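Local coordinates for amine oxidase domain-containing protein (Pyrococcus furiosus, PDB 3NRN), which is functionally uncharacterised but binds adenosine monophosphate and is probably a flavin-dependent oxidoreductase of the amine oxidase family, at residues G11-G16 against A190-L195; G52-I57 against G269-L274; A152-S157 against N284-T289; V213-E218 against Y230-A235; K246-D251 against I367-N372. All blocks are in the same frame, centred on the assembly; numbering follows the deposited sequence.

Contact 1: residues G11-G16 against A190-L195; sequences GGLLAG and AVIDEL
Leu13 and Leu14 meet Ile192 and Leu195 without a ring or amide among them; the only flat side-chain groups here, the carboxylates of Asp193 and Glu194, lie outside the interface, in salt bridges with Lys189 and Arg197 respectively. The contact is therefore made of methyl branches. The CD1 methyl of Leu195 comes up against Leu13 CB at 3.7 Å and also reaches Leu14, whose CD2 lies 3.8 Å from it. The CB of Leu14 points away from the partner helix, but with CG beside its backbone N and anti to the carbonyl carbon (chi1 -75°) its end swings back to the interface. Beside it, Leu13 CD1 sits 4.0 Å from Ile192 CG2, the two side chains crossing at about a right angle. Branched aliphatic residues suit a buried seam, since they fill it without bringing polar groups that need partners. Leu65 and Leu69 of helix 64-72 also pack on Leu14. The segment axes approach to 9.9 Å with their directions 35° apart. Helix 10-21 follows strand 2-6, and Gly12 fits the last glycine of a GxGxxG pattern: the arrangement is consistent with a Rossmann-type nucleotide-binding fold, with helix 188-200 packed on its first helix.

Contact 2: residues G52-I57 against G269-L274; sequences GALHMI and GIKFNL
Gly52, in a loop, and Lys271, in strand 269-277, are the closest backbone points, yet their CA atoms stay 8.4 Å apart, so side chain rather than main chain bridges the gap. Gly52 has backbone angles readily reached without a CB, and Leu54 is the centre of an inverse gamma turn closed by a weak bond from His55 N to Ala53 O (2.9 Å). Lys271 belongs to a regular strand flanked by strands 312-320 and 345-351 in the mixed sheet, the part of the fold that in flavin amine oxidases generally belongs to the substrate domain; Gly52 lies near Arg38, which binds AMP. The long lysine chain suits this span. Bent at chi3 (55°), it brings NZ to Gly52 O at 2.8 Å, approaching at 114° to the C=O bond and tilted 24° from the carbonyl plane. Ser50 O accepts a second bond from NZ, and Tyr352 OH makes a weak one. The methylene part of the lysine is apolar: Leu54 CD2 lies 3.6 Å from CE and 3.7 Å from CD of Lys271, the two side chains running past each other in opposite directions. Met316 of strand 312-320 packs on Leu54 too.

Contact 3: residues A152-S157 against N284-T289; sequences AGWADS and NTIVFT
Trp154, at the C-terminal end of helix 142-156, meets Ile286 and Phe288 of segment 284-289 in two different ways. The more enclosed part is at the far rim of the indole: the CD1 methyl of Ile286 lies over one face, 4.1 Å from Trp154 CH2, and the two side chains cross at about a right angle. Ile286 reaches it with CG1 between the backbone N and the carbonyl carbon (chi1 54°), while its CG2 stays beside the N. Met56 of strand 56-57, present as selenomethionine, touches both side chains and fills in this end. Ile286 is buried, whereas Phe288, like Trp154, is partly exposed. There the rings form an offset edge-to-face pair, the edge of Phe288 turned toward the face of Trp154, with centroids 6.0 Å apart and planes at 81°; the nearest atoms are Trp154 CE3 and Phe288 CE1 at 4.2 Å. A tryptophan suits the place because its wide ring can serve an aliphatic and an aromatic partner at once, and His318 adds another edge-to-face neighbour. The whole is helix-on-sheet packing, joining helix 142-156 to the mixed sheet of a domain resembling the substrate domain of flavin amine oxidases.

Contact 4: residues V213-E218 against Y230-A235; sequences VEINIE and YSFDVA
The antiparallel three-stranded meander of strands 212-216, 221-224 and 229-231 returns here to the parallel Rossmann-type sheet, next to the pocket where Val212 binds AMP. Ile215, on one outer strand, meets Phe232 and Ala235, which lie where the chain leaves the meander and enters strand 234-237. The CG2 methyl of Ile215 does the touching: it is 4.2 Å from Phe232 CE2 and 4.5 Å from Ala235 CB, and the side chains of Ile215 and Phe232 cross at about a right angle. Phe232 has its CG lodged between its own backbone N and carbonyl carbon (chi1 68°), which folds the ring back toward Ala235. The Ala235 methyl then rests over the centre of one ring face, 3.7 Å above its plane, while Val234 N lies at the ring edge in the plane. The small alanine methyl suits this close seat over the ring. The carbonyl O of Asn216 also comes within 4.2 Å of Phe232 CE2. Earlier in this strand Val213 and Glu214 both face Tyr223, a classic beta bulge. Asn216 turns its amide elsewhere: OD1 accepts from Glu219 N, and ND2 donates weakly to Glu214 OE2 (3.2 Å). Contact between the side chains of the two segments is thus purely apolar, so its cohesion should come from dispersion and burial, with Val374 packing on both Ile215 and Ala235.

Contact 5: residues K246-D251 against I367-N372; sequences KLIGRD and IEWPLN
Ile248 carries this contact through one methyl, CD1, which touches two residues of the loop leading into strand 374-376, one of the two outermost strands of the parallel, Rossmann-type sheet. On one partner, Leu371, the approach is tip to tip: CD1 of Ile248 is 3.8 Å from CD1 of Leu371. On the other, Trp369, the methyl comes to the edge of the indole in its plane, 3.9 Å from CZ2 and 4.1 Å from CH2. An isoleucine suits this position because its CG1 arm is long enough to bring a methyl across to the loop, where the CA atoms stay 10.5 Å apart at their nearest.

The next shell fixes the indole. With CG anti to the backbone N (chi1 -179°), Trp369 swings its six-membered ring toward the helix, and its NE1 donates to Val374 O, which ties the ring to the start of the strand. Pro370 packs on the ring, its CD 3.6 Å above one face, offset toward the rim. Phe253 meets the tryptophan ring obliquely and packs on Ile248 and Leu371 as well.

Farther out, helix 241-248 ends at Ile248, and Gly249 follows with a positive phi of 119°; having no CB, it escapes collision with the carbonyl O of Ile248. The chain then turns into a 3-10 segment, where Arg250 makes a salt bridge with Asp262. On the loop side Lys402 NZ donates to the backbone carbonyl O of Leu371.

The five contacts fall into two groups. Contacts 1, 4 and 5 lie in the nucleotide-binding part; contacts 2 and 3 share the mixed sheet. AMP lies about 8 Å from the side chain of Leu13 in contact 1, from Gly52 in contact 2 and from Ile215 in contact 4, so three contacts lie close to the ligand. Contacts 4 and 5, with centres about 13 Å apart, touch directly: Ile215 N probably bonds to Leu247 O at 3.0 Å, and Ile217 packs on Ile248. Contacts 2 and 3, with centres about 10 Å apart, meet through Met56. Contacts 3 and 4, with centres about 39 Å apart, lie on opposite sides of the chain's centre.

Contact 1: residues G11-G16 against A190-L195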
# COMPACT_ATOMS: atom_id res chain seq x y z
N GLY A 11 4.24 7.07 -4.59
CA GLY A 11 5.63 6.81 -4.93
C GLY A 11 6.28 7.97 -5.68
O GLY A 11 7.39 8.40 -5.35
N GLY A 12 5.60 8.48 -6.71
CA GLY A 12 6.15 9.59 -7.48
C GLY A 12 6.38 10.84 -6.64
O GLY A 12 7.43 11.47 -6.74
N LEU A 13 5.40 11.20 -5.82
CA LEU A 13 5.49 12.38 -4.96
C LEU A 13 6.56 12.23 -3.87
O LEU A 13 7.22 13.20 -3.50
CB LEU A 13 4.13 12.69 -4.34
CG LEU A 13 3.07 13.08 -5.39
CD1 LEU A 13 1.69 13.17 -4.73
CD2 LEU A 13 3.46 14.41 -6.04
N LEU A 14 6.75 11.01 -3.37
CA LEU A 14 7.77 10.77 -2.35
C LEU A 14 9.15 10.99 -2.98
O LEU A 14 10.00 11.68 -2.42
CB LEU A 14 7.68 9.32 -1.80
CG LEU A 14 6.52 9.01 -0.83
CD1 LEU A 14 6.38 7.51 -0.61
CD2 LEU A 14 6.78 9.72 0.51
N ALA A 15 9.36 10.40 -4.15
CA ALA A 15 10.63 10.54 -4.85
C ALA A 15 10.89 12.00 -5.23
O ALA A 15 12.00 12.50 -5.05
CB ALA A 15 10.64 9.67 -6.09
N GLY A 16 9.87 12.66 -5.76
CA GLY A 16 10.01 14.05 -6.16
C GLY A 16 10.35 14.94 -4.98
O GLY A 16 11.17 15.85 -5.08
N ALA A 190 -3.70 14.05 3.64
CA ALA A 190 -2.80 14.81 4.50
C ALA A 190 -1.36 14.61 4.04
O ALA A 190 -0.57 15.54 4.00
CB ALA A 190 -2.95 14.36 5.95
N VAL A 191 -1.04 13.38 3.67
CA VAL A 191 0.30 13.07 3.20
C VAL A 191 0.57 13.73 1.85
O VAL A 191 1.64 14.31 1.62
CB VAL A 191 0.46 11.55 3.07
CG1 VAL A 191 1.76 11.22 2.35
CG2 VAL A 191 0.44 10.93 4.45
N ILE A 192 -0.41 13.64 0.96
CA ILE A 192 -0.28 14.21 -0.36
C ILE A 192 -0.07 15.72 -0.30
O ILE A 192 0.78 16.25 -1.01
CB ILE A 192 -1.55 13.93 -1.20
CG1 ILE A 192 -1.79 12.41 -1.27
CG2 ILE A 192 -1.40 14.54 -2.58
CD1 ILE A 192 -0.65 11.60 -1.88
N ASP A 193 -0.83 16.40 0.55
CA ASP A 193 -0.70 17.86 0.68
C ASP A 193 0.70 18.26 1.14
O ASP A 193 1.26 19.24 0.66
CB ASP A 193 -1.75 18.41 1.65
CG ASP A 193 -3.18 18.29 1.12
OD1 ASP A 193 -3.36 18.34 -0.12
OD2 ASP A 193 -4.11 18.16 1.93
N GLU A 194 1.26 17.49 2.05
CA GLU A 194 2.61 17.78 2.54
C GLU A 194 3.69 17.54 1.49
O GLU A 194 4.62 18.33 1.37
CB GLU A 194 2.90 16.96 3.80
CG GLU A 194 2.36 17.60 5.07
CD GLU A 194 3.05 18.93 5.38
OE1 GLU A 194 4.16 18.91 5.96
OE2 GLU A 194 2.50 19.99 5.03
N LEU A 195 3.56 16.46 0.71
CA LEU A 195 4.56 16.19 -0.32
C LEU A 195 4.50 17.26 -1.41
O LEU A 195 5.53 17.66 -1.94
CB LEU A 195 4.33 14.79 -0.93
CG LEU A 195 4.52 13.61 0.03
CD1 LEU A 195 4.23 12.30 -0.68
CD2 LEU A 195 5.96 13.61 0.60

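Contact 2: residues G52-I57 against G269-L274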
# COMPACT_ATOMS: atom_id res chain seq x y z
N GLY A 52 -7.94 4.59 -2.24
CA GLY A 52 -7.13 3.39 -2.09
C GLY A 52 -6.91 2.96 -0.65
O GLY A 52 -7.79 2.37 -0.03
N ALA A 53 -5.74 3.26 -0.11
CA ALA A 53 -5.41 2.91 1.27
C ALA A 53 -6.52 3.40 2.20
O ALA A 53 -7.14 4.45 1.97
CB ALA A 53 -4.08 3.53 1.67
N LEU A 54 -6.76 2.65 3.27
CA LEU A 54 -7.82 3.01 4.21
C LEU A 54 -7.41 4.06 5.24
O LEU A 54 -7.66 3.89 6.44
CB LEU A 54 -8.31 1.74 4.92
CG LEU A 54 -8.71 0.55 4.05
CD1 LEU A 54 -9.27 -0.54 4.94
CD2 LEU A 54 -9.74 0.96 3.01
N HIS A 55 -6.77 5.15 4.78
CA HIS A 55 -6.33 6.23 5.67
C HIS A 55 -5.47 5.66 6.77
O HIS A 55 -5.45 6.17 7.90
CB HIS A 55 -7.56 6.92 6.27
CG HIS A 55 -8.42 7.61 5.26
ND1 HIS A 55 -9.79 7.68 5.35
CD2 HIS A 55 -8.09 8.27 4.12
CE1 HIS A 55 -10.27 8.34 4.32
NE2 HIS A 55 -9.26 8.71 3.55
N MSE A 56 -4.74 4.60 6.43
CA MSE A 56 -3.91 3.88 7.38
C MSE A 56 -2.58 3.46 6.74
O MSE A 56 -2.49 3.27 5.53
CB MSE A 56 -4.70 2.65 7.84
CG MSE A 56 -4.04 1.73 8.87
SE MSE A 56 -5.18 0.36 9.35
CE MSE A 56 -5.48 -0.37 7.78
N ILE A 57 -1.56 3.33 7.57
CA ILE A 57 -0.24 2.90 7.12
C ILE A 57 -0.02 1.56 7.82
O ILE A 57 -0.23 1.44 9.02
CB ILE A 57 0.83 3.95 7.53
CG1 ILE A 57 0.50 5.28 6.85
CG2 ILE A 57 2.23 3.46 7.15
CD1 ILE A 57 1.40 6.44 7.26
N GLY A 269 -9.22 -6.21 -5.57
CA GLY A 269 -9.73 -6.13 -4.22
C GLY A 269 -11.00 -5.30 -4.19
O GLY A 269 -11.28 -4.52 -5.10
N ILE A 270 -11.79 -5.47 -3.14
CA ILE A 270 -13.02 -4.72 -3.00
C ILE A 270 -13.00 -4.03 -1.65
O ILE A 270 -12.64 -4.63 -0.63
CB ILE A 270 -14.28 -5.63 -3.11
CG1 ILE A 270 -14.35 -6.26 -4.50
CG2 ILE A 270 -15.54 -4.80 -2.85
CD1 ILE A 270 -15.63 -7.00 -4.80
N LYS A 271 -13.38 -2.75 -1.66
CA LYS A 271 -13.43 -1.95 -0.45
C LYS A 271 -14.88 -1.62 -0.13
O LYS A 271 -15.64 -1.22 -1.01
CB LYS A 271 -12.63 -0.66 -0.63
CG LYS A 271 -11.22 -0.72 -0.08
CD LYS A 271 -10.40 0.47 -0.55
CE LYS A 271 -11.07 1.80 -0.22
NZ LYS A 271 -10.37 2.92 -0.92
N PHE A 272 -15.24 -1.79 1.13
CA PHE A 272 -16.59 -1.50 1.59
C PHE A 272 -16.56 -0.32 2.55
O PHE A 272 -15.89 -0.37 3.58
CB PHE A 272 -17.19 -2.73 2.28
CG PHE A 272 -17.41 -3.89 1.36
CD1 PHE A 272 -18.62 -4.04 0.69
CD2 PHE A 272 -16.39 -4.81 1.12
CE1 PHE A 272 -18.82 -5.10 -0.20
CE2 PHE A 272 -16.58 -5.87 0.22
CZ PHE A 272 -17.79 -6.01 -0.44
N ASN A 273 -17.27 0.74 2.20
CA ASN A 273 -17.34 1.92 3.05
C ASN A 273 -18.71 1.85 3.73
O ASN A 273 -19.73 1.95 3.06
CB ASN A 273 -17.21 3.17 2.18
CG ASN A 273 -15.91 3.20 1.38
OD1 ASN A 273 -14.84 3.49 1.93
ND2 ASN A 273 -15.99 2.89 0.09
N LEU A 274 -18.71 1.67 5.04
CA LEU A 274 -19.95 1.52 5.81
C LEU A 274 -20.18 2.65 6.81
O LEU A 274 -19.31 2.98 7.61
CB LEU A 274 -19.91 0.18 6.56
CG LEU A 274 -21.17 -0.29 7.31
CD1 LEU A 274 -22.22 -0.72 6.30
CD2 LEU A 274 -20.80 -1.45 8.22

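Contact 3: residues A152-S157 against N284-T289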
# COMPACT_ATOMS: atom_id res chain seq x y z
N ALA A 152 -3.15 -12.56 4.83
CA ALA A 152 -2.69 -12.61 3.44
C ALA A 152 -3.66 -11.87 2.52
O ALA A 152 -3.23 -11.17 1.60
CB ALA A 152 -2.54 -14.07 2.99
N GLY A 153 -4.95 -12.02 2.77
CA GLY A 153 -5.94 -11.34 1.94
C GLY A 153 -5.87 -9.84 2.13
O GLY A 153 -5.87 -9.07 1.17
N TRP A 154 -5.78 -9.41 3.39
CA TRP A 154 -5.73 -7.99 3.72
C TRP A 154 -4.42 -7.32 3.27
O TRP A 154 -4.43 -6.35 2.51
CB TRP A 154 -5.92 -7.82 5.22
CG TRP A 154 -5.99 -6.40 5.66
CD1 TRP A 154 -7.04 -5.54 5.51
CD2 TRP A 154 -4.96 -5.66 6.32
NE1 TRP A 154 -6.72 -4.30 6.02
CE2 TRP A 154 -5.45 -4.35 6.52
CE3 TRP A 154 -3.66 -5.97 6.75
CZ2 TRP A 154 -4.68 -3.35 7.15
CZ3 TRP A 154 -2.90 -4.98 7.37
CH2 TRP A 154 -3.41 -3.69 7.56
N ALA A 155 -3.29 -7.84 3.74
CA ALA A 155 -2.00 -7.25 3.39
C ALA A 155 -1.52 -7.47 1.96
O ALA A 155 -0.86 -6.60 1.40
CB ALA A 155 -0.92 -7.72 4.38
N ASP A 156 -1.87 -8.61 1.36
CA ASP A 156 -1.39 -8.91 0.01
C ASP A 156 -2.44 -9.27 -1.03
O ASP A 156 -2.10 -9.58 -2.17
CB ASP A 156 -0.35 -10.03 0.08
CG ASP A 156 0.68 -9.82 1.19
OD1 ASP A 156 1.29 -8.73 1.24
OD2 ASP A 156 0.88 -10.75 2.01
N SER A 157 -3.72 -9.25 -0.64
CA SER A 157 -4.80 -9.58 -1.56
C SER A 157 -4.67 -10.95 -2.23
O SER A 157 -5.08 -11.12 -3.38
CB SER A 157 -4.92 -8.51 -2.65
OG SER A 157 -5.58 -7.36 -2.14
N ASN A 284 -9.17 2.95 17.31
CA ASN A 284 -7.97 2.90 16.49
C ASN A 284 -7.31 1.53 16.52
O ASN A 284 -6.41 1.28 17.32
CB ASN A 284 -6.95 3.96 16.95
CG ASN A 284 -5.73 4.02 16.06
OD1 ASN A 284 -5.63 3.30 15.07
ND2 ASN A 284 -4.78 4.88 16.41
N THR A 285 -7.77 0.64 15.64
CA THR A 285 -7.23 -0.71 15.54
C THR A 285 -7.78 -1.33 14.26
O THR A 285 -8.59 -0.72 13.56
CB THR A 285 -7.69 -1.59 16.74
OG1 THR A 285 -7.51 -0.87 17.96
CG2 THR A 285 -6.87 -2.87 16.82
N ILE A 286 -7.31 -2.53 13.93
CA ILE A 286 -7.81 -3.23 12.76
C ILE A 286 -8.37 -4.56 13.26
O ILE A 286 -7.89 -5.10 14.25
CB ILE A 286 -6.71 -3.53 11.73
CG1 ILE A 286 -5.55 -4.26 12.40
CG2 ILE A 286 -6.25 -2.24 11.08
CD1 ILE A 286 -4.43 -4.62 11.45
N VAL A 287 -9.39 -5.07 12.58
CA VAL A 287 -9.98 -6.34 12.99
C VAL A 287 -9.91 -7.36 11.87
O VAL A 287 -10.50 -7.16 10.80
CB VAL A 287 -11.47 -6.17 13.39
CG1 VAL A 287 -12.05 -7.52 13.82
CG2 VAL A 287 -11.59 -5.15 14.52
N PHE A 288 -9.19 -8.44 12.11
CA PHE A 288 -9.08 -9.51 11.12
C PHE A 288 -10.36 -10.33 11.19
O PHE A 288 -10.91 -10.52 12.27
CB PHE A 288 -7.86 -10.38 11.43
CG PHE A 288 -6.56 -9.71 11.10
CD1 PHE A 288 -6.12 -9.62 9.79
CD2 PHE A 288 -5.79 -9.12 12.11
CE1 PHE A 288 -4.94 -8.95 9.47
CE2 PHE A 288 -4.61 -8.45 11.80
CZ PHE A 288 -4.18 -8.37 10.48
N THR A 289 -10.83 -10.81 10.05
CA THR A 289 -12.07 -11.57 10.01
C THR A 289 -11.90 -12.97 9.42
O THR A 289 -12.46 -13.28 8.36
CB THR A 289 -13.14 -10.81 9.20
OG1 THR A 289 -12.66 -10.58 7.88
CG2 THR A 289 -13.45 -9.46 9.86

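Contact 4: residues V213-E218 against Y230-A235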
# COMPACT_ATOMS: atom_id res chain seq x y z
N VAL A 213 3.30 10.36 -23.15
CA VAL A 213 3.05 9.35 -24.18
C VAL A 213 4.35 8.70 -24.65
O VAL A 213 4.33 7.72 -25.38
CB VAL A 213 2.34 9.96 -25.41
CG1 VAL A 213 1.03 10.60 -24.98
CG2 VAL A 213 3.23 10.99 -26.09
N GLU A 214 5.47 9.23 -24.19
CA GLU A 214 6.75 8.67 -24.60
C GLU A 214 7.89 9.07 -23.69
O GLU A 214 8.08 10.25 -23.40
CB GLU A 214 7.07 9.14 -26.02
CG GLU A 214 8.28 8.46 -26.66
CD GLU A 214 8.72 9.14 -27.94
OE1 GLU A 214 7.83 9.60 -28.70
OE2 GLU A 214 9.94 9.22 -28.20
N ILE A 215 8.65 8.08 -23.24
CA ILE A 215 9.82 8.34 -22.41
C ILE A 215 10.93 7.87 -23.35
O ILE A 215 11.19 6.67 -23.46
CB ILE A 215 9.84 7.48 -21.12
CG1 ILE A 215 8.62 7.80 -20.26
CG2 ILE A 215 11.12 7.76 -20.34
CD1 ILE A 215 8.52 6.97 -18.98
N ASN A 216 11.54 8.81 -24.05
CA ASN A 216 12.59 8.47 -25.00
C ASN A 216 13.94 8.32 -24.33
O ASN A 216 14.56 9.31 -23.95
CB ASN A 216 12.66 9.52 -26.11
CG ASN A 216 13.56 9.10 -27.26
OD1 ASN A 216 14.64 8.54 -27.04
ND2 ASN A 216 13.12 9.37 -28.49
N ILE A 217 14.40 7.08 -24.20
CA ILE A 217 15.68 6.76 -23.57
C ILE A 217 16.91 7.30 -24.28
O ILE A 217 17.85 7.76 -23.64
CB ILE A 217 15.85 5.23 -23.41
CG1 ILE A 217 14.76 4.70 -22.49
CG2 ILE A 217 17.21 4.89 -22.85
CD1 ILE A 217 14.68 5.43 -21.20
N GLU A 218 16.92 7.22 -25.60
CA GLU A 218 18.06 7.72 -26.36
C GLU A 218 18.20 9.24 -26.26
O GLU A 218 19.30 9.75 -26.05
CB GLU A 218 17.93 7.30 -27.83
CG GLU A 218 18.04 5.80 -28.05
CD GLU A 218 17.91 5.41 -29.51
OE1 GLU A 218 18.64 5.99 -30.34
OE2 GLU A 218 17.10 4.52 -29.83
N TYR A 230 10.19 17.65 -22.32
CA TYR A 230 10.87 17.77 -21.03
C TYR A 230 12.09 16.86 -21.04
O TYR A 230 11.95 15.64 -21.00
CB TYR A 230 9.95 17.35 -19.89
CG TYR A 230 8.67 18.15 -19.82
CD1 TYR A 230 8.63 19.37 -19.14
CD2 TYR A 230 7.51 17.70 -20.44
CE1 TYR A 230 7.45 20.11 -19.08
CE2 TYR A 230 6.34 18.43 -20.39
CZ TYR A 230 6.31 19.64 -19.71
OH TYR A 230 5.14 20.36 -19.65
N SER A 231 13.28 17.44 -21.12
CA SER A 231 14.51 16.64 -21.11
C SER A 231 14.80 16.24 -19.65
O SER A 231 14.41 16.94 -18.73
CB SER A 231 15.66 17.46 -21.68
OG SER A 231 15.78 18.69 -20.99
N PHE A 232 15.48 15.12 -19.45
CA PHE A 232 15.77 14.67 -18.10
C PHE A 232 17.12 13.98 -17.95
O PHE A 232 17.67 13.46 -18.92
CB PHE A 232 14.67 13.70 -17.63
CG PHE A 232 14.67 12.37 -18.37
CD1 PHE A 232 15.52 11.34 -17.98
CD2 PHE A 232 13.83 12.16 -19.46
CE1 PHE A 232 15.52 10.12 -18.67
CE2 PHE A 232 13.83 10.96 -20.14
CZ PHE A 232 14.68 9.93 -19.75
N ASP A 233 17.65 14.00 -16.73
CA ASP A 233 18.91 13.31 -16.43
C ASP A 233 18.47 11.95 -15.88
O ASP A 233 19.11 10.93 -16.11
CB ASP A 233 19.72 14.08 -15.38
CG ASP A 233 20.25 15.40 -15.92
OD1 ASP A 233 20.90 15.38 -16.99
OD2 ASP A 233 20.02 16.46 -15.29
N VAL A 234 17.34 11.97 -15.17
CA VAL A 234 16.74 10.78 -14.59
C VAL A 234 15.22 10.91 -14.68
O VAL A 234 14.66 11.99 -14.54
CB VAL A 234 17.13 10.62 -13.10
CG1 VAL A 234 16.23 9.60 -12.43
CG2 VAL A 234 18.58 10.18 -12.99
N ALA A 235 14.55 9.79 -14.94
CA ALA A 235 13.10 9.76 -15.03
C ALA A 235 12.58 8.76 -14.00
O ALA A 235 13.08 7.63 -13.93
CB ALA A 235 12.67 9.36 -16.44

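Contact 5: residues K246-D251 against I367-N372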
# COMPACT_ATOMS: atom_id res chain seq x y z
N LYS A 246 5.65 0.24 -22.06
CA LYS A 246 4.97 0.78 -23.23
C LYS A 246 5.42 2.21 -23.58
O LYS A 246 5.56 2.56 -24.75
CB LYS A 246 3.45 0.77 -23.01
CG LYS A 246 2.67 1.45 -24.13
CD LYS A 246 1.21 1.63 -23.77
CE LYS A 246 0.46 2.34 -24.89
NZ LYS A 246 -0.98 2.56 -24.56
N LEU A 247 5.66 3.03 -22.56
CA LEU A 247 6.08 4.41 -22.81
C LEU A 247 7.50 4.49 -23.33
O LEU A 247 7.84 5.37 -24.12
CB LEU A 247 5.97 5.24 -21.52
CG LEU A 247 4.55 5.52 -21.01
CD1 LEU A 247 4.62 6.28 -19.70
CD2 LEU A 247 3.77 6.32 -22.05
N ILE A 248 8.32 3.55 -22.89
CA ILE A 248 9.71 3.49 -23.31
C ILE A 248 9.84 2.80 -24.66
O ILE A 248 10.57 3.27 -25.53
CB ILE A 248 10.56 2.74 -22.27
CG1 ILE A 248 10.75 3.61 -21.03
CG2 ILE A 248 11.88 2.33 -22.89
CD1 ILE A 248 11.38 2.89 -19.86
N GLY A 249 9.13 1.69 -24.81
CA GLY A 249 9.20 0.92 -26.04
C GLY A 249 9.72 -0.47 -25.74
O GLY A 249 10.79 -0.64 -25.14
N ARG A 250 8.95 -1.47 -26.15
CA ARG A 250 9.29 -2.87 -25.93
C ARG A 250 10.66 -3.33 -26.41
O ARG A 250 11.28 -4.19 -25.79
CB ARG A 250 8.22 -3.76 -26.57
CG ARG A 250 6.83 -3.58 -26.00
CD ARG A 250 5.82 -4.44 -26.77
NE ARG A 250 6.02 -5.88 -26.59
CZ ARG A 250 5.66 -6.56 -25.51
NH1 ARG A 250 5.06 -5.95 -24.50
NH2 ARG A 250 5.87 -7.87 -25.45
N ASP A 251 11.14 -2.75 -27.51
CA ASP A 251 12.44 -3.14 -28.06
C ASP A 251 13.63 -2.91 -27.14
O ASP A 251 14.70 -3.49 -27.34
CB ASP A 251 12.69 -2.40 -29.38
CG ASP A 251 11.77 -2.86 -30.49
OD1 ASP A 251 11.18 -3.96 -30.36
OD2 ASP A 251 11.63 -2.14 -31.50
N ILE A 367 12.69 -11.40 -12.82
CA ILE A 367 13.66 -10.51 -13.43
C ILE A 367 13.42 -9.10 -12.92
O ILE A 367 12.29 -8.60 -12.94
CB ILE A 367 13.54 -10.58 -14.96
CG1 ILE A 367 13.49 -12.04 -15.39
CG2 ILE A 367 14.73 -9.88 -15.61
CD1 ILE A 367 13.16 -12.26 -16.85
N GLU A 368 14.46 -8.44 -12.42
CA GLU A 368 14.29 -7.10 -11.89
C GLU A 368 14.31 -6.04 -12.99
O GLU A 368 14.72 -6.31 -14.12
CB GLU A 368 15.38 -6.80 -10.85
CG GLU A 368 16.75 -6.49 -11.41
CD GLU A 368 17.78 -6.29 -10.30
OE1 GLU A 368 18.82 -5.65 -10.55
OE2 GLU A 368 17.54 -6.78 -9.18
N TRP A 369 13.84 -4.83 -12.66
CA TRP A 369 13.81 -3.74 -13.64
C TRP A 369 15.23 -3.61 -14.18
O TRP A 369 16.17 -3.47 -13.42
CB TRP A 369 13.36 -2.44 -12.97
CG TRP A 369 13.30 -1.28 -13.92
CD1 TRP A 369 14.17 -0.24 -14.00
CD2 TRP A 369 12.31 -1.06 -14.94
NE1 TRP A 369 13.79 0.63 -15.00
CE2 TRP A 369 12.65 0.14 -15.59
CE3 TRP A 369 11.18 -1.77 -15.36
CZ2 TRP A 369 11.89 0.66 -16.64
CZ3 TRP A 369 10.42 -1.25 -16.41
CH2 TRP A 369 10.78 -0.04 -17.04
N PRO A 370 15.39 -3.66 -15.52
CA PRO A 370 16.69 -3.57 -16.20
C PRO A 370 17.36 -2.22 -16.47
O PRO A 370 18.57 -2.18 -16.69
CB PRO A 370 16.43 -4.32 -17.49
CG PRO A 370 15.04 -3.85 -17.84
CD PRO A 370 14.31 -3.90 -16.49
N LEU A 371 16.61 -1.12 -16.48
CA LEU A 371 17.20 0.19 -16.79
C LEU A 371 17.67 0.99 -15.58
O LEU A 371 17.23 0.75 -14.46
CB LEU A 371 16.20 1.02 -17.61
CG LEU A 371 15.74 0.30 -18.88
CD1 LEU A 371 14.72 1.14 -19.62
CD2 LEU A 371 16.96 0.03 -19.76
N ASN A 372 18.56 1.95 -15.82
CA ASN A 372 19.11 2.78 -14.75
C ASN A 372 18.73 4.26 -14.87
O ASN A 372 18.66 4.97 -13.86
CB ASN A 372 20.64 2.67 -14.73
CG ASN A 372 21.13 1.23 -14.66
OD1 ASN A 372 20.59 0.41 -13.92
ND2 ASN A 372 22.17 0.92 -15.42